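Local coordinates for protein CG14216 (Drosophila melanogaster, PDB 3P9Y) that probably removes phosphate from phosphoserine in the C-terminal domain of RNA polymerase II, and so takes part in RNA processing and termination, at residues Q181-E184 / E185-R189; D151-M154 / G155-I159. The protein carries 2 engineered substitutions. All coordinates share one frame; numbering follows the deposited sequence.

In the fold
Contact 2 comes first along the chain, inside helix 149-167, which follows strand 137-142 of the mixed five-stranded sheet and packs against helix 22-32. The chain then turns into helix 172-187, whose C-terminal end, with the residues after it, carries contact 1 before strand 192-197 joins the sheet at its antiparallel edge. Neither contact closes a long loop: each is local to neighbouring turns, and the two stand in series without nesting or crossing. Phe183 and Arg187 of helix 172-187, and Arg189 just beyond it, pack against Val158 of contact 2, the contact centres being about 15 Å apart. The setting is a fold like that of the low-molecular-weight tyrosine phosphatases.

Contact 1 of 2, residues Q181-E184 / E185-R189; sequences QEFE and ERRKR
Glu184 O receives two N-H groups as the helix ends: Lys188 N lies 2.9 Å from Glu184 O, and Arg189 N is the more distant, both bonds being weak. One residue earlier the bond is regular, Arg187 N donating to Phe183 O at 2.9 Å. Beside these backbone bonds, Gln181 NE2 reaches Glu185 OE2 at 3.0 Å, nearly straight at 167°. Glu185 OE2 lies close to the amide plane of Gln181, and the N-H meets it on the anti side of the carboxylate, the two planes being steeply inclined to each other. The other oxygen, Glu185 OE1, accepts from a water that also donates to Glu182 OE1, so the water probably eases the repulsion between these carboxylates.

Here helix 172-187 finishes: Lys188 has positive phi, and its NZ folds back to Glu185 O at 2.9 Å. The chain then turns toward strand 192-197, and Arg189 O comes within 3.1 Å of Glu184 CG, while Glu184 OE2 accepts from Ile191 N.

On the buried side the Phe183 ring is carried off the helix with CG anti to the backbone N (chi1 -165°), and packs on Val158, Met162 and Met165 of helix 149-167. Arg187 CG sits over the centre of one ring face, a CH-pi contact 3.6 Å from the Phe183 centroid. The Arg187 chain bends at chi2 and chi3 across that face; its guanidinium, tilted 48° to the ring, passes obliquely by Phe183 CZ and forms a salt bridge through NH1 with Asp161. With Phe183 cut back to an alanine, a gap would probably open against helix 149-167 and the Arg187 methylene would lose the face it rests on, leaving that chain more able to turn.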
ATOM      1  N   GLN A 181     -10.796  -2.210 -17.524  1.00 13.81           N
ATOM      2  CA  GLN A 181     -11.590  -1.237 -18.264  1.00 14.25           C
ATOM      3  C   GLN A 181     -13.006  -1.149 -17.689  1.00 14.99           C
ATOM      4  O   GLN A 181     -13.558  -0.061 -17.562  1.00 13.55           O
ATOM      5  CB  GLN A 181     -11.631  -1.586 -19.753  1.00 14.53           C
ATOM      6  CG  GLN A 181     -12.451  -0.618 -20.614  1.00 14.91           C
ATOM      7  CD  GLN A 181     -11.862   0.787 -20.660  1.00 14.81           C
ATOM      8  OE1 GLN A 181     -10.648   0.967 -20.634  1.00 15.74           O
ATOM      9  NE2 GLN A 181     -12.725   1.786 -20.737  1.00 15.11           N
ATOM     10  N   GLU A 182     -13.593  -2.294 -17.346  1.00 15.24           N
ATOM     11  CA  GLU A 182     -14.931  -2.317 -16.757  1.00 15.90           C
ATOM     12  C   GLU A 182     -14.945  -1.534 -15.447  1.00 15.96           C
ATOM     13  O   GLU A 182     -15.857  -0.747 -15.193  1.00 15.68           O
ATOM     14  CB  GLU A 182     -15.383  -3.755 -16.506  1.00 19.15           C
ATOM     15  CG  GLU A 182     -16.760  -3.868 -15.853  1.00 22.58           C
ATOM     16  CD  GLU A 182     -17.884  -3.371 -16.750  1.00 26.42           C
ATOM     17  OE1 GLU A 182     -17.653  -3.221 -17.970  1.00 26.86           O
ATOM     18  OE2 GLU A 182     -19.001  -3.137 -16.235  1.00 30.56           O
ATOM     19  N   PHE A 183     -13.922  -1.744 -14.626  1.00 14.35           N
ATOM     20  CA  PHE A 183     -13.791  -1.040 -13.355  1.00 14.26           C
ATOM     21  C   PHE A 183     -13.661   0.464 -13.592  1.00 15.41           C
ATOM     22  O   PHE A 183     -14.278   1.266 -12.892  1.00 13.98           O
ATOM     23  CB  PHE A 183     -12.571  -1.555 -12.589  1.00 14.67           C
ATOM     24  CG  PHE A 183     -12.543  -1.153 -11.134  1.00 14.97           C
ATOM     25  CD1 PHE A 183     -13.132  -1.953 -10.168  1.00 15.69           C
ATOM     26  CD2 PHE A 183     -11.917   0.015 -10.736  1.00 14.73           C
ATOM     27  CE1 PHE A 183     -13.103  -1.589  -8.824  1.00 16.30           C
ATOM     28  CE2 PHE A 183     -11.885   0.386  -9.400  1.00 16.88           C
ATOM     29  CZ  PHE A 183     -12.476  -0.423  -8.441  1.00 15.14           C
ATOM     30  N   GLU A 184     -12.859   0.838 -14.586  1.00 14.47           N
ATOM     31  CA  GLU A 184     -12.629   2.243 -14.900  1.00 14.80           C
ATOM     32  C   GLU A 184     -13.930   2.929 -15.299  1.00 14.84           C
ATOM     33  O   GLU A 184     -14.210   4.042 -14.870  1.00 15.42           O
ATOM     34  CB  GLU A 184     -11.590   2.376 -16.022  1.00 13.97           C
ATOM     35  CG  GLU A 184     -10.165   2.109 -15.562  1.00 13.57           C
ATOM     36  CD  GLU A 184      -9.185   1.965 -16.708  1.00 13.60           C
ATOM     37  OE1 GLU A 184      -9.552   1.376 -17.748  1.00 14.07           O
ATOM     38  OE2 GLU A 184      -8.040   2.425 -16.558  1.00 12.01           O
ATOM     39  N   GLU A 185     -14.729   2.248 -16.109  1.00 14.83           N
ATOM     40  CA  GLU A 185     -15.975   2.807 -16.604  1.00 15.94           C
ATOM     41  C   GLU A 185     -17.025   2.918 -15.496  1.00 18.02           C
ATOM     42  O   GLU A 185     -17.801   3.869 -15.469  1.00 15.71           O
ATOM     43  CB  GLU A 185     -16.514   1.956 -17.755  1.00 16.12           C
ATOM     44  CG  GLU A 185     -15.671   2.053 -19.027  1.00 16.87           C
ATOM     45  CD  GLU A 185     -16.263   1.294 -20.202  1.00 16.78           C
ATOM     46  OE1 GLU A 185     -17.405   0.810 -20.096  1.00 19.98           O
ATOM     47  OE2 GLU A 185     -15.584   1.187 -21.239  1.00 16.82           O
ATOM     48  N   ARG A 186     -17.039   1.954 -14.582  1.00 15.83           N
ATOM     49  CA  ARG A 186     -18.084   1.896 -13.564  1.00 18.15           C
ATOM     50  C   ARG A 186     -17.772   2.795 -12.372  1.00 17.41           C
ATOM     51  O   ARG A 186     -18.671   3.405 -11.796  1.00 17.58           O
ATOM     52  CB  ARG A 186     -18.283   0.457 -13.088  1.00 19.23           C
ATOM     53  CG  ARG A 186     -19.487   0.283 -12.171  1.00 26.20           C
ATOM     54  CD  ARG A 186     -20.042  -1.140 -12.232  1.00 32.31           C
ATOM     55  NE  ARG A 186     -21.144  -1.352 -11.292  1.00 29.90           N
ATOM     56  CZ  ARG A 186     -20.978  -1.519  -9.984  1.00 29.08           C
ATOM     57  NH1 ARG A 186     -19.754  -1.483  -9.463  1.00 31.95           N
ATOM     58  NH2 ARG A 186     -22.028  -1.713  -9.197  1.00 29.50           N
ATOM     59  N   ARG A 187     -16.495   2.870 -12.011  1.00 15.45           N
ATOM     60  CA  ARG A 187     -16.065   3.594 -10.822  1.00 16.43           C
ATOM     61  C   ARG A 187     -15.479   4.965 -11.188  1.00 17.12           C
ATOM     62  O   ARG A 187     -15.140   5.763 -10.314  1.00 16.41           O
ATOM     63  CB  ARG A 187     -15.031   2.764 -10.058  1.00 16.45           C
ATOM     64  CG  ARG A 187     -15.482   1.334  -9.755  1.00 16.80           C
ATOM     65  CD  ARG A 187     -16.758   1.320  -8.918  1.00 17.49           C
ATOM     66  NE  ARG A 187     -16.608   2.130  -7.712  1.00 16.37           N
ATOM     67  CZ  ARG A 187     -16.175   1.669  -6.541  1.00 17.13           C
ATOM     68  NH1 ARG A 187     -15.844   0.390  -6.389  1.00 17.26           N
ATOM     69  NH2 ARG A 187     -16.071   2.493  -5.510  1.00 16.05           N
ATOM     70  N   LYS A 188     -15.359   5.221 -12.488  1.00 17.17           N
ATOM     71  CA  LYS A 188     -14.884   6.507 -12.996  1.00 16.79           C
ATOM     72  C   LYS A 188     -13.503   6.869 -12.465  1.00 16.85           C
ATOM     73  O   LYS A 188     -13.265   8.012 -12.075  1.00 16.91           O
ATOM     74  CB  LYS A 188     -15.870   7.621 -12.634  1.00 18.95           C
ATOM     75  CG  LYS A 188     -17.330   7.251 -12.838  1.00 19.63           C
ATOM     76  CD  LYS A 188     -17.647   6.937 -14.289  1.00 21.19           C
ATOM     77  CE  LYS A 188     -19.124   6.577 -14.459  1.00 21.65           C
ATOM     78  NZ  LYS A 188     -19.463   6.223 -15.864  1.00 23.14           N
ATOM     79  N   ARG A 189     -12.600   5.895 -12.440  1.00 16.24           N
ATOM     80  CA  ARG A 189     -11.222   6.144 -12.035  1.00 16.50           C
ATOM     81  C   ARG A 189     -10.271   5.512 -13.033  1.00 16.13           C
ATOM     82  O   ARG A 189     -10.539   4.434 -13.566  1.00 15.97           O
ATOM     83  CB  ARG A 189     -10.942   5.556 -10.655  1.00 18.05           C
ATOM     84  CG  ARG A 189     -11.751   6.166  -9.527  1.00 20.23           C
ATOM     85  CD  ARG A 189     -11.620   5.302  -8.278  1.00 19.86           C
ATOM     86  NE  ARG A 189     -12.555   5.691  -7.225  1.00 20.88           N
ATOM     87  CZ  ARG A 189     -12.255   6.516  -6.227  1.00 23.67           C
ATOM     88  NH1 ARG A 189     -11.038   7.050  -6.122  1.00 23.79           N
ATOM     89  NH2 ARG A 189     -13.178   6.804  -5.320  1.00 23.43           N
TER
HETATM   90  O   HOH W   1     -18.825  -0.686 -18.338  1.00 25.46           O

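Contact 2 of 2, residues D151-M154 / G155-I159; sequences DALM and GAFVI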
ATOM      1  N   ASP A 151      -9.266   9.905   3.079  1.00 20.70           N
ATOM      2  CA  ASP A 151      -9.157   9.385   1.724  1.00 21.09           C
ATOM      3  C   ASP A 151      -8.375   8.075   1.694  1.00 19.99           C
ATOM      4  O   ASP A 151      -8.558   7.268   0.793  1.00 18.74           O
ATOM      5  CB  ASP A 151      -8.524  10.423   0.798  1.00 20.74           C
ATOM      6  CG  ASP A 151      -9.492  11.525   0.425  1.00 22.87           C
ATOM      7  OD1 ASP A 151     -10.625  11.197   0.011  1.00 22.22           O
ATOM      8  OD2 ASP A 151      -9.125  12.715   0.544  1.00 23.28           O
ATOM      9  N   ALA A 152      -7.522   7.850   2.687  1.00 18.92           N
ATOM     10  CA  ALA A 152      -6.807   6.582   2.776  1.00 18.56           C
ATOM     11  C   ALA A 152      -7.803   5.450   3.014  1.00 18.26           C
ATOM     12  O   ALA A 152      -7.696   4.375   2.423  1.00 16.52           O
ATOM     13  CB  ALA A 152      -5.770   6.626   3.881  1.00 18.81           C
ATOM     14  N   LEU A 153      -8.784   5.694   3.874  1.00 18.29           N
ATOM     15  CA  LEU A 153      -9.812   4.694   4.138  1.00 19.61           C
ATOM     16  C   LEU A 153     -10.679   4.474   2.900  1.00 18.62           C
ATOM     17  O   LEU A 153     -11.015   3.335   2.569  1.00 19.02           O
ATOM     18  CB  LEU A 153     -10.687   5.111   5.323  1.00 20.22           C
ATOM     19  CG  LEU A 153     -11.784   4.101   5.664  1.00 21.91           C
ATOM     20  CD1 LEU A 153     -11.172   2.774   6.092  1.00 21.01           C
ATOM     21  CD2 LEU A 153     -12.708   4.648   6.752  1.00 24.46           C
ATOM     22  N   MET A 154     -11.040   5.562   2.226  1.00 18.37           N
ATOM     23  CA  MET A 154     -11.833   5.480   1.004  1.00 19.37           C
ATOM     24  C   MET A 154     -11.069   4.683  -0.047  1.00 17.05           C
ATOM     25  O   MET A 154     -11.642   3.880  -0.768  1.00 15.43           O
ATOM     26  CB  MET A 154     -12.120   6.877   0.454  1.00 20.76           C
ATOM     27  CG  MET A 154     -12.894   7.788   1.392  1.00 23.78           C
ATOM     28  SD  MET A 154     -14.656   7.425   1.421  1.00 31.17           S
ATOM     29  CE  MET A 154     -14.754   6.140   2.675  1.00 24.90           C
ATOM     30  N   GLY A 155      -9.767   4.920  -0.124  1.00 16.91           N
ATOM     31  CA  GLY A 155      -8.911   4.199  -1.046  1.00 16.96           C
ATOM     32  C   GLY A 155      -8.876   2.715  -0.722  1.00 15.20           C
ATOM     33  O   GLY A 155      -8.813   1.875  -1.618  1.00 15.16           O
ATOM     34  N   ALA A 156      -8.928   2.383   0.562  1.00 14.70           N
ATOM     35  CA  ALA A 156      -8.882   0.988   0.969  1.00 15.23           C
ATOM     36  C   ALA A 156     -10.127   0.273   0.468  1.00 14.96           C
ATOM     37  O   ALA A 156     -10.051  -0.849  -0.008  1.00 14.46           O
ATOM     38  CB  ALA A 156      -8.761   0.873   2.478  1.00 16.07           C
ATOM     39  N   PHE A 157     -11.275   0.934   0.574  1.00 15.58           N
ATOM     40  CA  PHE A 157     -12.517   0.391   0.044  1.00 16.11           C
ATOM     41  C   PHE A 157     -12.408   0.159  -1.460  1.00 15.28           C
ATOM     42  O   PHE A 157     -12.812  -0.884  -1.959  1.00 15.48           O
ATOM     43  CB  PHE A 157     -13.686   1.345   0.313  1.00 18.45           C
ATOM     44  CG  PHE A 157     -14.377   1.115   1.630  1.00 20.05           C
ATOM     45  CD1 PHE A 157     -15.453   0.234   1.721  1.00 22.92           C
ATOM     46  CD2 PHE A 157     -13.971   1.792   2.771  1.00 21.24           C
ATOM     47  CE1 PHE A 157     -16.105   0.022   2.934  1.00 23.56           C
ATOM     48  CE2 PHE A 157     -14.615   1.592   3.983  1.00 22.68           C
ATOM     49  CZ  PHE A 157     -15.685   0.705   4.067  1.00 24.16           C
ATOM     50  N   VAL A 158     -11.878   1.139  -2.183  1.00 14.87           N
ATOM     51  CA  VAL A 158     -11.842   1.066  -3.642  1.00 15.58           C
ATOM     52  C   VAL A 158     -10.856   0.003  -4.115  1.00 13.39           C
ATOM     53  O   VAL A 158     -11.151  -0.779  -5.014  1.00 13.55           O
ATOM     54  CB  VAL A 158     -11.445   2.416  -4.268  1.00 15.52           C
ATOM     55  CG1 VAL A 158     -11.381   2.296  -5.784  1.00 15.92           C
ATOM     56  CG2 VAL A 158     -12.428   3.500  -3.850  1.00 18.35           C
ATOM     57  N   ILE A 159      -9.680  -0.009  -3.513  1.00 14.14           N
ATOM     58  CA  ILE A 159      -8.664  -0.983  -3.856  1.00 14.10           C
ATOM     59  C   ILE A 159      -9.190  -2.382  -3.577  1.00 14.56           C
ATOM     60  O   ILE A 159      -8.938  -3.312  -4.341  1.00 13.94           O
ATOM     61  CB  ILE A 159      -7.384  -0.735  -3.056  1.00 13.78           C
ATOM     62  CG1 ILE A 159      -6.674   0.504  -3.605  1.00 13.08           C
ATOM     63  CG2 ILE A 159      -6.464  -1.945  -3.119  1.00 13.19           C
ATOM     64  CD1 ILE A 159      -5.555   1.005  -2.722  1.00 14.05           C
TER
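Gly155 N donates to Asp151 O at 2.8 Å, a short backbone bond, on the side where the turns pack tightly. Gly155 is buried and carries no side chain. Ala156 continues the bonding one residue on: its N takes Ala152 O as main partner and makes a weak second bond to Leu153 O. Ala156 CB rests 3.3 Å from that same Leu153 O. Ala152 and Ala156, both buried, face Glu25 of helix 22-32, and Ala156 also touches Phe29.

All of this belongs to helix 149-167, which follows the parallel strand 137-142 in the Ssu72 phosphatase, a fold of the low-molecular-weight tyrosine phosphatase type. Val158 occupies another buried position, facing helix 172-187, where it meets Phe183 and Arg187. Its CG2 comes 3.2 Å from Met154 O, the acceptor for Val158 N.

By contrast, the side bearing Met154 and Phe157 is exposed and more loosely joined. The Phe157 ring turns its edge to Leu153 O, which lies in the ring plane 3.3 Å from Phe157 CD2 and also accepts from Phe157 N, with an N-H...O angle of 160°. Leu153, with CG anti to the backbone N (chi1 -180°), runs alongside the ring in the same direction, and its CG stands 4.1 Å from Phe157 CE2. Met154 bends at chi2 and chi3 to bring its terminal methyl obliquely toward the ring, where Met154 CE stays 4.4 Å from Phe157 CD2. Beyond these turns of the helix, the ring of Phe157 meets that of Phe29 with the planes at about 50°.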